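Local coordinates for uncharacterized protein Tm1382 (Thermotoga maritima, PDB 3E57), which is of unknown function but, as a member of the Nudix family, probably hydrolyses nucleoside diphosphate-linked compounds, at residues I70-I75 with G157-G162; L101-H106 with E124-E129. One frame throughout, in Å; residues are numbered along the deposited sequence.

Interaction 1 of 2, residues I70-I75 with G157-G162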
ATOM      1  N   ILE B  70      -9.543  -7.642  11.625  1.00 31.59           N
ATOM      2  CA  ILE B  70     -10.793  -7.343  10.944  1.00 31.16           C
ATOM      3  C   ILE B  70     -10.890  -8.168   9.656  1.00 30.72           C
ATOM      4  O   ILE B  70     -10.225  -7.843   8.664  1.00 30.73           O
ATOM      5  CB  ILE B  70     -10.881  -5.831  10.578  1.00 31.50           C
ATOM      6  CG1 ILE B  70     -10.626  -4.946  11.804  1.00 32.19           C
ATOM      7  CG2 ILE B  70     -12.241  -5.498   9.970  1.00 31.40           C
ATOM      8  CD1 ILE B  70     -11.640  -5.124  12.918  1.00 32.53           C
ATOM      9  N   PRO B  71     -11.697  -9.245   9.660  1.00 30.04           N
ATOM     10  CA  PRO B  71     -12.026  -9.860   8.383  1.00 29.36           C
ATOM     11  C   PRO B  71     -12.738  -8.834   7.504  1.00 28.70           C
ATOM     12  O   PRO B  71     -13.573  -8.088   8.003  1.00 28.37           O
ATOM     13  CB  PRO B  71     -12.956 -11.016   8.777  1.00 29.74           C
ATOM     14  CG  PRO B  71     -13.466 -10.659  10.142  1.00 30.39           C
ATOM     15  CD  PRO B  71     -12.319  -9.972  10.787  1.00 30.14           C
ATOM     16  N   TYR B  72     -12.374  -8.773   6.228  1.00 27.77           N
ATOM     17  CA  TYR B  72     -12.830  -7.724   5.313  1.00 27.14           C
ATOM     18  C   TYR B  72     -13.102  -8.370   3.955  1.00 27.12           C
ATOM     19  O   TYR B  72     -12.170  -8.788   3.256  1.00 26.45           O
ATOM     20  CB  TYR B  72     -11.759  -6.645   5.194  1.00 27.56           C
ATOM     21  CG  TYR B  72     -12.234  -5.350   4.571  1.00 27.02           C
ATOM     22  CD1 TYR B  72     -13.108  -4.505   5.258  1.00 27.74           C
ATOM     23  CD2 TYR B  72     -11.799  -4.950   3.320  1.00 27.51           C
ATOM     24  CE1 TYR B  72     -13.545  -3.319   4.703  1.00 27.62           C
ATOM     25  CE2 TYR B  72     -12.237  -3.743   2.763  1.00 28.06           C
ATOM     26  CZ  TYR B  72     -13.110  -2.938   3.467  1.00 27.65           C
ATOM     27  OH  TYR B  72     -13.541  -1.736   2.906  1.00 28.87           O
ATOM     28  N   VAL B  73     -14.374  -8.476   3.597  1.00 26.09           N
ATOM     29  CA  VAL B  73     -14.779  -9.288   2.469  1.00 26.24           C
ATOM     30  C   VAL B  73     -15.369  -8.432   1.364  1.00 26.44           C
ATOM     31  O   VAL B  73     -16.322  -7.684   1.585  1.00 25.89           O
ATOM     32  CB  VAL B  73     -15.815 -10.350   2.895  1.00 26.75           C
ATOM     33  CG1 VAL B  73     -16.138 -11.270   1.718  1.00 26.25           C
ATOM     34  CG2 VAL B  73     -15.296 -11.151   4.095  1.00 26.33           C
ATOM     35  N   VAL B  74     -14.786  -8.557   0.179  1.00 26.39           N
ATOM     36  CA  VAL B  74     -15.316  -7.964  -1.023  1.00 26.73           C
ATOM     37  C   VAL B  74     -16.145  -9.046  -1.707  1.00 27.15           C
ATOM     38  O   VAL B  74     -15.680 -10.182  -1.868  1.00 26.79           O
ATOM     39  CB  VAL B  74     -14.178  -7.522  -1.952  1.00 27.00           C
ATOM     40  CG1 VAL B  74     -14.745  -7.036  -3.291  1.00 27.81           C
ATOM     41  CG2 VAL B  74     -13.335  -6.434  -1.276  1.00 26.14           C
ATOM     42  N   ILE B  75     -17.368  -8.699  -2.084  1.00 27.17           N
ATOM     43  CA  ILE B  75     -18.308  -9.663  -2.641  1.00 28.53           C
ATOM     44  C   ILE B  75     -18.434  -9.436  -4.134  1.00 28.75           C
ATOM     45  O   ILE B  75     -18.636  -8.305  -4.564  1.00 26.78           O
ATOM     46  CB  ILE B  75     -19.691  -9.530  -1.954  1.00 28.07           C
ATOM     47  CG1 ILE B  75     -19.597 -10.035  -0.517  1.00 29.22           C
ATOM     48  CG2 ILE B  75     -20.772 -10.307  -2.718  1.00 28.23           C
ATOM     49  CD1 ILE B  75     -20.791  -9.703   0.310  1.00 29.30           C
ATOM     50  N   GLY B 157      -6.444  -5.554   8.537  1.00 26.73           N
ATOM     51  CA  GLY B 157      -7.458  -6.154   7.678  1.00 26.07           C
ATOM     52  C   GLY B 157      -7.000  -7.458   7.073  1.00 25.64           C
ATOM     53  O   GLY B 157      -5.859  -7.573   6.637  1.00 25.23           O
ATOM     54  N   ALA B 158      -7.890  -8.447   7.061  1.00 25.03           N
ATOM     55  CA  ALA B 158      -7.660  -9.703   6.375  1.00 25.00           C
ATOM     56  C   ALA B 158      -8.609  -9.675   5.198  1.00 24.65           C
ATOM     57  O   ALA B 158      -9.827  -9.853   5.363  1.00 24.45           O
ATOM     58  CB  ALA B 158      -7.970 -10.897   7.287  1.00 25.53           C
ATOM     59  N   LEU B 159      -8.054  -9.440   4.011  1.00 24.04           N
ATOM     60  CA  LEU B 159      -8.839  -9.226   2.805  1.00 24.40           C
ATOM     61  C   LEU B 159      -9.180 -10.522   2.079  1.00 24.65           C
ATOM     62  O   LEU B 159      -8.288 -11.304   1.723  1.00 24.15           O
ATOM     63  CB  LEU B 159      -8.070  -8.327   1.855  1.00 23.52           C
ATOM     64  CG  LEU B 159      -8.711  -8.006   0.501  1.00 23.46           C
ATOM     65  CD1 LEU B 159     -10.078  -7.316   0.672  1.00 24.77           C
ATOM     66  CD2 LEU B 159      -7.732  -7.130  -0.303  1.00 23.44           C
ATOM     67  N   PHE B 160     -10.477 -10.718   1.849  1.00 25.19           N
ATOM     68  CA  PHE B 160     -10.996 -11.836   1.081  1.00 25.81           C
ATOM     69  C   PHE B 160     -11.822 -11.355  -0.075  1.00 26.12           C
ATOM     70  O   PHE B 160     -12.449 -10.297  -0.003  1.00 25.27           O
ATOM     71  CB  PHE B 160     -11.930 -12.699   1.934  1.00 25.84           C
ATOM     72  CG  PHE B 160     -11.276 -13.325   3.107  1.00 26.43           C
ATOM     73  CD1 PHE B 160     -10.840 -14.643   3.053  1.00 25.89           C
ATOM     74  CD2 PHE B 160     -11.096 -12.607   4.273  1.00 26.47           C
ATOM     75  CE1 PHE B 160     -10.223 -15.216   4.136  1.00 26.55           C
ATOM     76  CE2 PHE B 160     -10.480 -13.177   5.358  1.00 26.27           C
ATOM     77  CZ  PHE B 160     -10.050 -14.485   5.290  1.00 26.54           C
ATOM     78  N   LEU B 161     -11.849 -12.173  -1.123  1.00 27.14           N
ATOM     79  CA  LEU B 161     -12.787 -12.047  -2.221  1.00 28.01           C
ATOM     80  C   LEU B 161     -13.801 -13.185  -2.075  1.00 28.92           C
ATOM     81  O   LEU B 161     -13.430 -14.366  -2.109  1.00 28.67           O
ATOM     82  CB  LEU B 161     -12.050 -12.183  -3.542  1.00 27.73           C
ATOM     83  CG  LEU B 161     -12.883 -12.189  -4.812  1.00 28.78           C
ATOM     84  CD1 LEU B 161     -13.751 -10.941  -4.909  1.00 28.57           C
ATOM     85  CD2 LEU B 161     -11.961 -12.318  -6.013  1.00 29.37           C
ATOM     86  N   GLY B 162     -15.065 -12.836  -1.888  1.00 29.91           N
ATOM     87  CA  GLY B 162     -16.122 -13.848  -1.786  1.00 31.18           C
ATOM     88  C   GLY B 162     -16.935 -13.815  -3.058  1.00 32.28           C
ATOM     89  O   GLY B 162     -17.544 -12.794  -3.367  1.00 31.94           O
TER
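With CG anti to the backbone N (chi1 178°) and chi2 near 59°, L159 brings CD1 across to the neighbouring strand, between Y72 and V74. L159 CD1 meets the Y72 ring at its edge, near the ring plane, 3.9 Å from Y72 CD2, and stands equally far from V74 CG2, the branch beside that residue's own backbone N. L159 CD1 also comes within 3.6 Å of Y72 O, so one methyl touches two side chains and a backbone carbonyl. On the other face V73 and F160 pair more loosely, CG2 of V73 lying 4.3 Å from CB of F160, while the F160 ring turns its edge to Y72 O.

The two strands run parallel and in register from I70 opposite G157 to I75 opposite G162. Y72 and V74 each use both N and O toward segment 157-162, and I70 adds its O, giving five backbone bonds. The shortest is G162 N to V74 O at 2.7 Å, nearly straight at the hydrogen (174°). Y72 O does double duty: it accepts from F160 N, and it also receives a CA-H contact, L159 CA to Y72 O, at 3.4 Å.

Helix 194-206 packs on the Y72 and L159 face, where S196 bonds the tyrosine hydroxyl. Helix 115-130 covers P71, V73 and A158 on the reverse. A parallel strand pair at the heart of a mixed sheet, with helices on both faces, is the core of the Nudix alpha/beta/alpha sandwich.

Interaction 2 of 2, residues L101-H106 with E124-E129; sequences LGIGGH and EREVNE
E126 and G105 meet closely: CG of the glutamate lies 3.1 Å from G105 N and 3.4 Å from G105 CA. A CB on G105 would point at the helix and run into that same CG, so the absence of a side chain is what lets the glutamate in. E126 leaves the helix with CG anti to its backbone N, then bends at chi2 (-90°), which lays CD over the backbone of 103-105, 3.4 Å from G104 C. Both carboxylate oxygens come up against I103 O, E126 OE1 at 2.9 Å from it, as acceptor pairs and not hydrogen bonds. The CB of I103 is also directed at the helix, and the side chain packs on I75 and L82 of the sheet. V127 turns to V73 and V133, so this side of the contact is buried.

The sequence REVNE of 125-129 fits the REUXE core of the Nudix box, and a glycine-rich strand and loop followed by this helix matches the box's loop-helix-loop layout, the probable catalytic region.

Toward solvent the contact is sparser and polar. R125 NH2 gives a hydrogen bond to H106 O at 2.8 Å; the acceptor lies in the guanidinium plane and the donor in the carbonyl plane, though the angle at hydrogen is only 138°. One turn on, R125 NH1 forms a salt bridge with exposed E129 at OE2, 3.1 Å away, approaching from above the carboxylate plane. NE pairs with D111, so NE, NH1 and NH2 are each held by a partner. An alanine at R125 would probably leave H106 O, D111 and E129 each without this mate and the loop end free to drift from the helix. At H106 the CB bond leads away from the helix, and ring atom NE2 is hydrogen-bonded to Q68.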
ATOM      1  N   LEU B 101     -16.236  -0.501  -0.388  1.00 27.48           N
ATOM      2  CA  LEU B 101     -15.956  -1.772  -1.026  1.00 28.00           C
ATOM      3  C   LEU B 101     -15.355  -2.635   0.069  1.00 28.87           C
ATOM      4  O   LEU B 101     -14.222  -2.382   0.530  1.00 29.95           O
ATOM      5  CB  LEU B 101     -14.928  -1.619  -2.143  1.00 27.92           C
ATOM      6  CG  LEU B 101     -14.523  -2.908  -2.848  1.00 28.00           C
ATOM      7  CD1 LEU B 101     -15.690  -3.404  -3.719  1.00 29.55           C
ATOM      8  CD2 LEU B 101     -13.256  -2.765  -3.672  1.00 28.14           C
ATOM      9  N   GLY B 102     -16.108  -3.624   0.503  1.00 28.42           N
ATOM     10  CA  GLY B 102     -15.647  -4.508   1.545  1.00 28.91           C
ATOM     11  C   GLY B 102     -16.528  -4.413   2.763  1.00 29.16           C
ATOM     12  O   GLY B 102     -16.896  -3.316   3.187  1.00 28.95           O
ATOM     13  N   ILE B 103     -16.865  -5.573   3.316  1.00 29.94           N
ATOM     14  CA  ILE B 103     -17.666  -5.663   4.529  1.00 30.39           C
ATOM     15  C   ILE B 103     -16.781  -6.252   5.619  1.00 30.47           C
ATOM     16  O   ILE B 103     -16.258  -7.358   5.479  1.00 29.73           O
ATOM     17  CB  ILE B 103     -18.886  -6.558   4.309  1.00 30.62           C
ATOM     18  CG1 ILE B 103     -19.731  -6.023   3.154  1.00 31.26           C
ATOM     19  CG2 ILE B 103     -19.731  -6.640   5.577  1.00 30.74           C
ATOM     20  CD1 ILE B 103     -20.644  -7.058   2.574  1.00 31.12           C
ATOM     21  N   GLY B 104     -16.567  -5.480   6.676  1.00 30.83           N
ATOM     22  CA  GLY B 104     -15.699  -5.896   7.754  1.00 31.95           C
ATOM     23  C   GLY B 104     -16.375  -5.876   9.101  1.00 32.42           C
ATOM     24  O   GLY B 104     -17.395  -5.216   9.290  1.00 32.55           O
ATOM     25  N   GLY B 105     -15.799  -6.615  10.039  1.00 33.34           N
ATOM     26  CA  GLY B 105     -16.224  -6.540  11.427  1.00 33.90           C
ATOM     27  C   GLY B 105     -15.199  -7.169  12.333  1.00 34.40           C
ATOM     28  O   GLY B 105     -14.251  -7.776  11.865  1.00 34.71           O
ATOM     29  N   HIS B 106     -15.407  -7.043  13.636  1.00 35.13           N
ATOM     30  CA  HIS B 106     -14.495  -7.616  14.619  1.00 35.53           C
ATOM     31  C   HIS B 106     -14.763  -9.103  14.813  1.00 35.89           C
ATOM     32  O   HIS B 106     -15.871  -9.581  14.562  1.00 36.35           O
ATOM     33  CB  HIS B 106     -14.627  -6.872  15.944  1.00 35.78           C
ATOM     34  CG  HIS B 106     -14.128  -5.464  15.883  1.00 37.18           C
ATOM     35  ND1 HIS B 106     -14.901  -4.421  15.416  1.00 38.38           N
ATOM     36  CD2 HIS B 106     -12.929  -4.928  16.213  1.00 38.10           C
ATOM     37  CE1 HIS B 106     -14.202  -3.301  15.470  1.00 38.52           C
ATOM     38  NE2 HIS B 106     -13.003  -3.579  15.953  1.00 39.05           N
ATOM     39  N   GLU B 124     -17.546 -15.455   8.736  1.00 40.65           N
ATOM     40  CA  GLU B 124     -18.872 -15.809   8.220  1.00 40.99           C
ATOM     41  C   GLU B 124     -19.978 -14.950   8.861  1.00 41.02           C
ATOM     42  O   GLU B 124     -20.810 -14.368   8.160  1.00 40.88           O
ATOM     43  CB  GLU B 124     -19.144 -17.304   8.464  1.00 41.08           C
ATOM     44  CG  GLU B 124     -20.473 -17.810   7.910  1.00 41.56           C
ATOM     45  CD  GLU B 124     -20.828 -19.222   8.373  1.00 42.46           C
ATOM     46  OE1 GLU B 124     -20.017 -19.860   9.087  1.00 44.98           O
ATOM     47  OE2 GLU B 124     -21.936 -19.692   8.016  1.00 44.57           O
ATOM     48  N   ARG B 125     -19.976 -14.875  10.190  1.00 41.15           N
ATOM     49  CA  ARG B 125     -20.971 -14.098  10.931  1.00 41.34           C
ATOM     50  C   ARG B 125     -20.988 -12.629  10.504  1.00 41.37           C
ATOM     51  O   ARG B 125     -22.036 -12.086  10.143  1.00 41.44           O
ATOM     52  CB  ARG B 125     -20.687 -14.185  12.434  1.00 41.35           C
ATOM     53  CG  ARG B 125     -21.578 -13.288  13.295  1.00 41.41           C
ATOM     54  CD  ARG B 125     -21.142 -13.272  14.750  1.00 41.75           C
ATOM     55  NE  ARG B 125     -19.742 -12.890  14.910  1.00 42.66           N
ATOM     56  CZ  ARG B 125     -19.271 -11.651  14.779  1.00 41.97           C
ATOM     57  NH1 ARG B 125     -20.069 -10.642  14.465  1.00 41.95           N
ATOM     58  NH2 ARG B 125     -17.984 -11.416  14.954  1.00 42.46           N
ATOM     59  N   GLU B 126     -19.812 -12.008  10.572  1.00 41.59           N
ATOM     60  CA  GLU B 126     -19.572 -10.626  10.151  1.00 41.45           C
ATOM     61  C   GLU B 126     -20.288 -10.292   8.838  1.00 41.28           C
ATOM     62  O   GLU B 126     -21.025  -9.309   8.757  1.00 40.88           O
ATOM     63  CB  GLU B 126     -18.054 -10.437  10.006  1.00 41.96           C
ATOM     64  CG  GLU B 126     -17.556  -9.075   9.581  1.00 42.43           C
ATOM     65  CD  GLU B 126     -17.438  -8.912   8.081  1.00 42.77           C
ATOM     66  OE1 GLU B 126     -16.501  -9.484   7.462  1.00 40.71           O
ATOM     67  OE2 GLU B 126     -18.288  -8.188   7.527  1.00 44.51           O
ATOM     68  N   VAL B 127     -20.065 -11.124   7.821  1.00 41.10           N
ATOM     69  CA  VAL B 127     -20.681 -10.943   6.506  1.00 41.05           C
ATOM     70  C   VAL B 127     -22.202 -11.139   6.562  1.00 40.87           C
ATOM     71  O   VAL B 127     -22.951 -10.323   6.034  1.00 40.57           O
ATOM     72  CB  VAL B 127     -20.051 -11.899   5.459  1.00 41.01           C
ATOM     73  CG1 VAL B 127     -20.848 -11.898   4.149  1.00 41.23           C
ATOM     74  CG2 VAL B 127     -18.593 -11.514   5.205  1.00 40.14           C
ATOM     75  N   ASN B 128     -22.650 -12.205   7.222  1.00 41.18           N
ATOM     76  CA  ASN B 128     -24.090 -12.524   7.294  1.00 41.31           C
ATOM     77  C   ASN B 128     -24.937 -11.509   8.071  1.00 41.22           C
ATOM     78  O   ASN B 128     -26.130 -11.371   7.803  1.00 41.36           O
ATOM     79  CB  ASN B 128     -24.301 -13.942   7.841  1.00 41.65           C
ATOM     80  CG  ASN B 128     -23.890 -15.026   6.843  1.00 42.62           C
ATOM     81  OD1 ASN B 128     -23.751 -14.774   5.640  1.00 44.29           O
ATOM     82  ND2 ASN B 128     -23.707 -16.244   7.339  1.00 44.26           N
ATOM     83  N   GLU B 129     -24.330 -10.795   9.016  1.00 41.00           N
ATOM     84  CA  GLU B 129     -25.016  -9.689   9.703  1.00 41.05           C
ATOM     85  C   GLU B 129     -25.350  -8.533   8.765  1.00 40.57           C
ATOM     86  O   GLU B 129     -26.322  -7.812   8.992  1.00 40.32           O
ATOM     87  CB  GLU B 129     -24.173  -9.136  10.859  1.00 41.08           C
ATOM     88  CG  GLU B 129     -24.161  -9.999  12.115  1.00 42.02           C
ATOM     89  CD  GLU B 129     -23.204  -9.481  13.184  1.00 42.10           C
ATOM     90  OE1 GLU B 129     -22.488  -8.482  12.946  1.00 46.23           O
ATOM     91  OE2 GLU B 129     -23.154 -10.082  14.269  1.00 44.39           O
TER

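Strand 66-77 joins the two interactions, whose centres are about 8 Å apart. In interaction 1 its residues 70-75 bond to 157-162 along one edge. On the other edge V73 O probably accepts a hydrogen bond from the backbone N of I103 at 2.8 Å, bringing 101-106 of interaction 2 into the same sheet. The Y72 hydroxyl adds a weak hydrogen bond, OH to L101 O at 2.6 Å. P71 O lies 3.3 Å from E126 OE1, two acceptors brought close without a bond. The strand 103-104 is thus both the neighbour of 66-77 and the surface on which the probable Nudix helix lies.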